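Local atomic coordinates of CPXV018 protein (Cowpox virus, PDB entry 4FFE), a protein that binds the activating natural killer cell receptor NKG2D as a secreted viral decoy with an MHC class I-like fold, and also binds FcRL5. Residues A[7-12]-A[20-25]; A[11-16]-A[77-82]. One frame throughout, in Å; residues are numbered along the deposited sequence.

Contact 1 (A[7-12]-A[20-25]); sequences FNFNLE and STVDVY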
loop_
_atom_site.group_PDB
_atom_site.type_symbol
_atom_site.label_atom_id
_atom_site.label_comp_id
_atom_site.label_asym_id
_atom_site.label_seq_id
_atom_site.Cartn_x
_atom_site.Cartn_y
_atom_site.Cartn_z
ATOM N N PHE A 7 4.102 2.333 1.475
ATOM C CA PHE A 7 3.232 1.195 1.209
ATOM C C PHE A 7 3.312 0.810 -0.264
ATOM O O PHE A 7 3.051 1.632 -1.145
ATOM C CB PHE A 7 1.785 1.529 1.570
ATOM C CG PHE A 7 1.566 1.795 3.034
ATOM C CD1 PHE A 7 1.881 3.027 3.584
ATOM C CD2 PHE A 7 1.037 0.814 3.856
ATOM C CE1 PHE A 7 1.681 3.274 4.933
ATOM C CE2 PHE A 7 0.832 1.053 5.205
ATOM C CZ PHE A 7 1.154 2.285 5.745
ATOM N N ASN A 8 3.682 -0.437 -0.529
ATOM C CA ASN A 8 3.731 -0.930 -1.899
ATOM C C ASN A 8 2.585 -1.895 -2.186
ATOM O O ASN A 8 2.633 -3.057 -1.790
ATOM C CB ASN A 8 5.074 -1.608 -2.182
ATOM C CG ASN A 8 5.311 -1.831 -3.665
ATOM O OD1 ASN A 8 4.809 -1.083 -4.498
ATOM N ND2 ASN A 8 6.074 -2.864 -3.997
ATOM N N PHE A 9 1.553 -1.401 -2.866
ATOM C CA PHE A 9 0.396 -2.218 -3.218
ATOM C C PHE A 9 0.605 -2.886 -4.570
ATOM O O PHE A 9 0.903 -2.218 -5.557
ATOM C CB PHE A 9 -0.873 -1.365 -3.289
ATOM C CG PHE A 9 -1.277 -0.745 -1.980
ATOM C CD1 PHE A 9 -0.694 0.434 -1.545
ATOM C CD2 PHE A 9 -2.259 -1.329 -1.198
ATOM C CE1 PHE A 9 -1.074 1.010 -0.342
ATOM C CE2 PHE A 9 -2.643 -0.758 0.002
ATOM C CZ PHE A 9 -2.048 0.412 0.430
ATOM N N ASN A 10 0.437 -4.202 -4.614
ATOM C CA ASN A 10 0.507 -4.932 -5.875
ATOM C C ASN A 10 -0.702 -5.826 -6.106
ATOM O O ASN A 10 -1.032 -6.671 -5.272
ATOM C CB ASN A 10 1.788 -5.767 -5.957
ATOM C CG ASN A 10 2.963 -4.977 -6.488
ATOM O OD1 ASN A 10 3.838 -4.558 -5.731
ATOM N ND2 ASN A 10 2.987 -4.767 -7.800
ATOM N N LEU A 11 -1.361 -5.630 -7.244
ATOM C CA LEU A 11 -2.450 -6.503 -7.660
ATOM C C LEU A 11 -2.041 -7.290 -8.898
ATOM O O LEU A 11 -1.727 -6.712 -9.940
ATOM C CB LEU A 11 -3.716 -5.697 -7.953
ATOM C CG LEU A 11 -4.895 -6.495 -8.520
ATOM C CD1 LEU A 11 -5.341 -7.580 -7.544
ATOM C CD2 LEU A 11 -6.055 -5.575 -8.866
ATOM N N GLU A 12 -2.033 -8.612 -8.771
ATOM C CA GLU A 12 -1.726 -9.484 -9.897
ATOM C C GLU A 12 -3.008 -10.126 -10.404
ATOM O O GLU A 12 -3.724 -10.784 -9.649
ATOM C CB GLU A 12 -0.722 -10.563 -9.486
ATOM C CG GLU A 12 0.594 -10.022 -8.952
ATOM C CD GLU A 12 1.558 -11.122 -8.546
ATOM O OE1 GLU A 12 1.217 -12.310 -8.729
ATOM O OE2 GLU A 12 2.655 -10.798 -8.045
ATOM N N SER A 20 -3.058 -10.402 -4.385
ATOM C CA SER A 20 -2.704 -9.063 -3.944
ATOM C C SER A 20 -1.647 -9.099 -2.847
ATOM O O SER A 20 -1.688 -9.950 -1.960
ATOM C CB SER A 20 -3.948 -8.321 -3.456
ATOM O OG SER A 20 -4.581 -9.027 -2.401
ATOM N N THR A 21 -0.693 -8.177 -2.921
ATOM C CA THR A 21 0.333 -8.062 -1.894
ATOM C C THR A 21 0.527 -6.612 -1.463
ATOM O O THR A 21 0.373 -5.685 -2.260
ATOM C CB THR A 21 1.697 -8.612 -2.371
ATOM O OG1 THR A 21 2.146 -7.865 -3.507
ATOM C CG2 THR A 21 1.593 -10.083 -2.743
ATOM N N VAL A 22 0.852 -6.424 -0.190
ATOM C CA VAL A 22 1.266 -5.120 0.307
ATOM C C VAL A 22 2.520 -5.280 1.154
ATOM O O VAL A 22 2.585 -6.139 2.033
ATOM C CB VAL A 22 0.180 -4.437 1.166
ATOM C CG1 VAL A 22 0.609 -3.020 1.512
ATOM C CG2 VAL A 22 -1.156 -4.415 0.443
ATOM N N ASP A 23 3.521 -4.457 0.873
ATOM C CA ASP A 23 4.718 -4.417 1.696
ATOM C C ASP A 23 4.826 -3.043 2.334
ATOM O O ASP A 23 4.692 -2.026 1.654
ATOM C CB ASP A 23 5.962 -4.715 0.859
ATOM C CG ASP A 23 5.899 -6.076 0.189
ATOM O OD1 ASP A 23 6.024 -7.094 0.900
ATOM O OD2 ASP A 23 5.732 -6.126 -1.048
ATOM N N VAL A 24 5.044 -3.019 3.644
ATOM C CA VAL A 24 5.186 -1.766 4.367
ATOM C C VAL A 24 6.631 -1.573 4.801
ATOM O O VAL A 24 7.231 -2.459 5.411
ATOM C CB VAL A 24 4.271 -1.710 5.598
ATOM C CG1 VAL A 24 4.350 -0.338 6.244
ATOM C CG2 VAL A 24 2.834 -2.035 5.207
ATOM N N TYR A 25 7.186 -0.412 4.471
ATOM C CA TYR A 25 8.576 -0.112 4.779
ATOM C C TYR A 25 8.677 1.081 5.717
ATOM O O TYR A 25 8.096 2.133 5.458
ATOM C CB TYR A 25 9.360 0.178 3.493
ATOM C CG TYR A 25 9.390 -0.969 2.508
ATOM C CD1 TYR A 25 10.394 -1.927 2.559
ATOM C CD2 TYR A 25 8.416 -1.091 1.524
ATOM C CE1 TYR A 25 10.426 -2.979 1.660
ATOM C CE2 TYR A 25 8.441 -2.138 0.620
ATOM C CZ TYR A 25 9.447 -3.079 0.692
ATOM O OH TYR A 25 9.475 -4.123 -0.205
HETATM O O HOH W 1 3.462 -5.571 -2.691
HETATM O O HOH W 2 7.694 -4.408 -1.990
#

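Contact 2 (A[11-16]-A[77-82]); sequences LEINGS and EDLTYF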
loop_
_atom_site.group_PDB
_atom_site.type_symbol
_atom_site.label_atom_id
_atom_site.label_comp_id
_atom_site.label_asym_id
_atom_site.label_seq_id
_atom_site.Cartn_x
_atom_site.Cartn_y
_atom_site.Cartn_z
ATOM N N LEU A 11 -1.361 -5.630 -7.244
ATOM C CA LEU A 11 -2.450 -6.503 -7.660
ATOM C C LEU A 11 -2.041 -7.290 -8.898
ATOM O O LEU A 11 -1.727 -6.712 -9.940
ATOM C CB LEU A 11 -3.716 -5.697 -7.953
ATOM C CG LEU A 11 -4.895 -6.495 -8.520
ATOM C CD1 LEU A 11 -5.341 -7.580 -7.544
ATOM C CD2 LEU A 11 -6.055 -5.575 -8.866
ATOM N N GLU A 12 -2.033 -8.612 -8.771
ATOM C CA GLU A 12 -1.726 -9.484 -9.897
ATOM C C GLU A 12 -3.008 -10.126 -10.404
ATOM O O GLU A 12 -3.724 -10.784 -9.649
ATOM C CB GLU A 12 -0.722 -10.563 -9.486
ATOM C CG GLU A 12 0.594 -10.022 -8.952
ATOM C CD GLU A 12 1.558 -11.122 -8.546
ATOM O OE1 GLU A 12 1.217 -12.310 -8.729
ATOM O OE2 GLU A 12 2.655 -10.798 -8.045
ATOM N N ILE A 13 -3.302 -9.928 -11.683
ATOM C CA ILE A 13 -4.508 -10.493 -12.270
ATOM C C ILE A 13 -4.172 -11.633 -13.227
ATOM O O ILE A 13 -3.672 -11.407 -14.329
ATOM C CB ILE A 13 -5.338 -9.422 -13.002
ATOM C CG1 ILE A 13 -5.604 -8.234 -12.073
ATOM C CG2 ILE A 13 -6.648 -10.011 -13.503
ATOM C CD1 ILE A 13 -6.400 -7.119 -12.713
ATOM N N ASN A 14 -4.439 -12.859 -12.787
ATOM C CA ASN A 14 -4.241 -14.040 -13.617
ATOM C C ASN A 14 -5.581 -14.591 -14.091
ATOM O O ASN A 14 -6.213 -15.391 -13.399
ATOM C CB ASN A 14 -3.476 -15.118 -12.846
ATOM C CG ASN A 14 -2.109 -14.648 -12.385
ATOM O OD1 ASN A 14 -1.114 -14.809 -13.091
ATOM N ND2 ASN A 14 -2.056 -14.066 -11.191
ATOM N N GLY A 15 -6.013 -14.152 -15.268
ATOM C CA GLY A 15 -7.311 -14.532 -15.792
ATOM C C GLY A 15 -8.427 -13.854 -15.024
ATOM O O GLY A 15 -8.709 -12.673 -15.229
ATOM N N SER A 16 -9.065 -14.602 -14.130
ATOM C CA SER A 16 -10.110 -14.045 -13.283
ATOM C C SER A 16 -9.674 -14.041 -11.820
ATOM O O SER A 16 -10.261 -13.347 -10.991
ATOM C CB SER A 16 -11.415 -14.829 -13.443
ATOM O OG SER A 16 -11.342 -16.078 -12.779
ATOM N N GLU A 77 -1.619 -9.454 -15.686
ATOM C CA GLU A 77 -1.525 -8.013 -15.482
ATOM C C GLU A 77 -1.074 -7.716 -14.057
ATOM O O GLU A 77 -1.691 -8.175 -13.097
ATOM C CB GLU A 77 -2.872 -7.335 -15.754
ATOM C CG GLU A 77 -3.296 -7.351 -17.213
ATOM C CD GLU A 77 -4.576 -6.574 -17.464
ATOM O OE1 GLU A 77 -5.218 -6.142 -16.484
ATOM O OE2 GLU A 77 -4.940 -6.395 -18.646
ATOM N N ASP A 78 0.005 -6.953 -13.925
ATOM C CA ASP A 78 0.510 -6.575 -12.612
ATOM C C ASP A 78 0.339 -5.076 -12.388
ATOM O O ASP A 78 0.955 -4.261 -13.071
ATOM C CB ASP A 78 1.980 -6.974 -12.461
ATOM C CG ASP A 78 2.505 -6.750 -11.054
ATOM O OD1 ASP A 78 1.691 -6.748 -10.107
ATOM O OD2 ASP A 78 3.732 -6.579 -10.894
ATOM N N LEU A 79 -0.507 -4.722 -11.427
ATOM C CA LEU A 79 -0.796 -3.325 -11.134
ATOM C C LEU A 79 -0.152 -2.922 -9.813
ATOM O O LEU A 79 -0.350 -3.578 -8.788
ATOM C CB LEU A 79 -2.307 -3.096 -11.080
ATOM C CG LEU A 79 -3.077 -3.419 -12.366
ATOM C CD1 LEU A 79 -4.553 -3.614 -12.085
ATOM C CD2 LEU A 79 -2.888 -2.311 -13.377
ATOM N N THR A 80 0.620 -1.841 -9.843
ATOM C CA THR A 80 1.311 -1.375 -8.650
ATOM C C THR A 80 0.867 0.032 -8.262
ATOM O O THR A 80 0.715 0.907 -9.114
ATOM C CB THR A 80 2.842 -1.393 -8.840
ATOM O OG1 THR A 80 3.252 -2.676 -9.326
ATOM C CG2 THR A 80 3.556 -1.100 -7.524
ATOM N N TYR A 81 0.641 0.232 -6.970
ATOM C CA TYR A 81 0.378 1.557 -6.431
ATOM C C TYR A 81 1.280 1.783 -5.229
ATOM O O TYR A 81 1.224 1.041 -4.247
ATOM C CB TYR A 81 -1.093 1.711 -6.037
ATOM C CG TYR A 81 -1.422 3.032 -5.371
ATOM C CD1 TYR A 81 -1.156 4.239 -6.005
ATOM C CD2 TYR A 81 -2.006 3.070 -4.114
ATOM C CE1 TYR A 81 -1.458 5.450 -5.399
ATOM C CE2 TYR A 81 -2.315 4.272 -3.501
ATOM C CZ TYR A 81 -2.038 5.459 -4.146
ATOM O OH TYR A 81 -2.345 6.655 -3.534
ATOM N N PHE A 82 2.128 2.799 -5.322
ATOM C CA PHE A 82 3.063 3.110 -4.253
ATOM C C PHE A 82 2.618 4.377 -3.538
ATOM O O PHE A 82 2.270 5.367 -4.175
ATOM C CB PHE A 82 4.478 3.276 -4.814
ATOM C CG PHE A 82 5.502 3.658 -3.782
ATOM C CD1 PHE A 82 6.153 2.686 -3.041
ATOM C CD2 PHE A 82 5.820 4.988 -3.559
ATOM C CE1 PHE A 82 7.097 3.034 -2.092
ATOM C CE2 PHE A 82 6.763 5.342 -2.614
ATOM C CZ PHE A 82 7.402 4.364 -1.878
#

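Contact 1 (A[7-12]-A[20-25])
Phe-7 lies alongside Val-24, and Phe-9 alongside Val-22, where strands 3-14 and 17-26 fold back on each other as an antiparallel beta hairpin in the sheet of this MHC class I-like platform. Four backbone hydrogen bonds, two each for the pairs Asn-8/Asp-23 and Asn-10/Thr-21, set the register. The non-hydrogen-bonded pairs that alternate with them, Phe-9/Val-22 and Phe-7/Val-24, put their side chains on the face covered by helix 52-65.

Phe-7 shows how such a non-hydrogen-bonded pair is filled. From CB, chi1 of -64° sets CG beside the backbone N, and one side of the ring then runs past the valine. Phe-7 CD2 meets Val-24 CG2 at 3.6 Å. Phe-7 CE2, the next atom, touches both methyls, with Val-24 CG1 at 3.9 Å. CZ, at the tip, reaches only CG1, which stands over a ring face toward the rim in a CH-pi contact. Tyr-56 and Phe-130 add edge-to-face partners. Phe-9 repeats the pattern more sparingly, its CD2 touching Val-22 CG2 at 3.7 Å.

The opposite face, bearing Asn-8, Asn-10, Thr-21 and Asp-23, is polar and watered. One water links Asn-8 O, Thr-21 OG1 and Asp-23 OD2; a second accepts from Asn-8 ND2, donates to the same OD2 and lies in the ring plane of Tyr-25 beside its OH. Asp-23 OD1 has its own hydrogen bond to Thr-33 OG1. With chi1 at 61°, Thr-21 holds OG1 between its backbone N and carbonyl carbon, 3.2 Å from Asn-10 CB.

Contact 2 (A[11-16]-A[77-82])
Leu-79 CD1 touches two side chains of the neighbouring strand at once, Ile-13 CD1 at 4.0 Å and Leu-11 CD2 at 4.1 Å. Here strand 3-14 pairs with strand 76-88, a junction between sequence-distant strands in the sheet of the MHC class I-like platform. Leu-11 and Leu-79 run side by side from a hydrogen-bonded pair, whereas Ile-13 approaches obliquely from the next such pair along. A chi1 of -60° places CG of Leu-79 beside its own backbone N, on the side from which its CD1 meets the isoleucine tip. Beneath this apolar cluster the antiparallel strands are joined by four backbone hydrogen bonds: two close the Leu-11/Leu-79 pair, each 2.8 Å from N to O, and two the Ile-13/Glu-77 pair, where the bond from Glu-77 N to Ile-13 O is the longer at 3.1 Å.

Glu-12 and Asp-78, the non-hydrogen-bonded pair between them, point to the other face. Their side chains lie alongside each other, Glu-12 CG 3.6 Å from Asp-78 OD1, with the carboxylate planes 86° apart. Asp-78 has CG anti to its backbone N, which brings OD1 to 3.4 Å from Leu-11 O, an acceptor facing an acceptor.

The second shell differs by face. Trp-118 and Asn-114 of helix 114-127 lie against Leu-79 and Ile-13, and Phe-67 packs on Leu-11. Asn-114 ND2 also donates to Glu-77 OE1, while Tyr-100 OH makes a weak hydrogen bond with OE2, so both oxygens of this buried carboxylate have polar partners. Glu-12 OE2 lies 4.6 Å from Asp-78 OD1, and this like charge, with the carbonyl of Leu-11, would tend to raise the pKa of the aspartate, an effect that a weak hydrogen bond from Asn-10 ND2 to OD1 may partly offset.

Contacts 1 and 2, their centres 10 Å apart, use opposite edges of strand 3-14: 17-26 runs along one, 76-88 along the other, and Leu-11 and Glu-12 belong to both. Contact 1 closes a local hairpin, while contact 2 brings back the chain after about sixty residues that include helix 52-65. Backbone bonding between Phe-9 and Tyr-81 carries the second junction on beside the first. Strand 3-14 is thus the central strand of one antiparallel sheet, and its pairing with 76-88 joins the earlier strands to the later ones, as in MHC class I platforms, whose sheet supports helices; in related NKG2D ligands those helices meet the receptor.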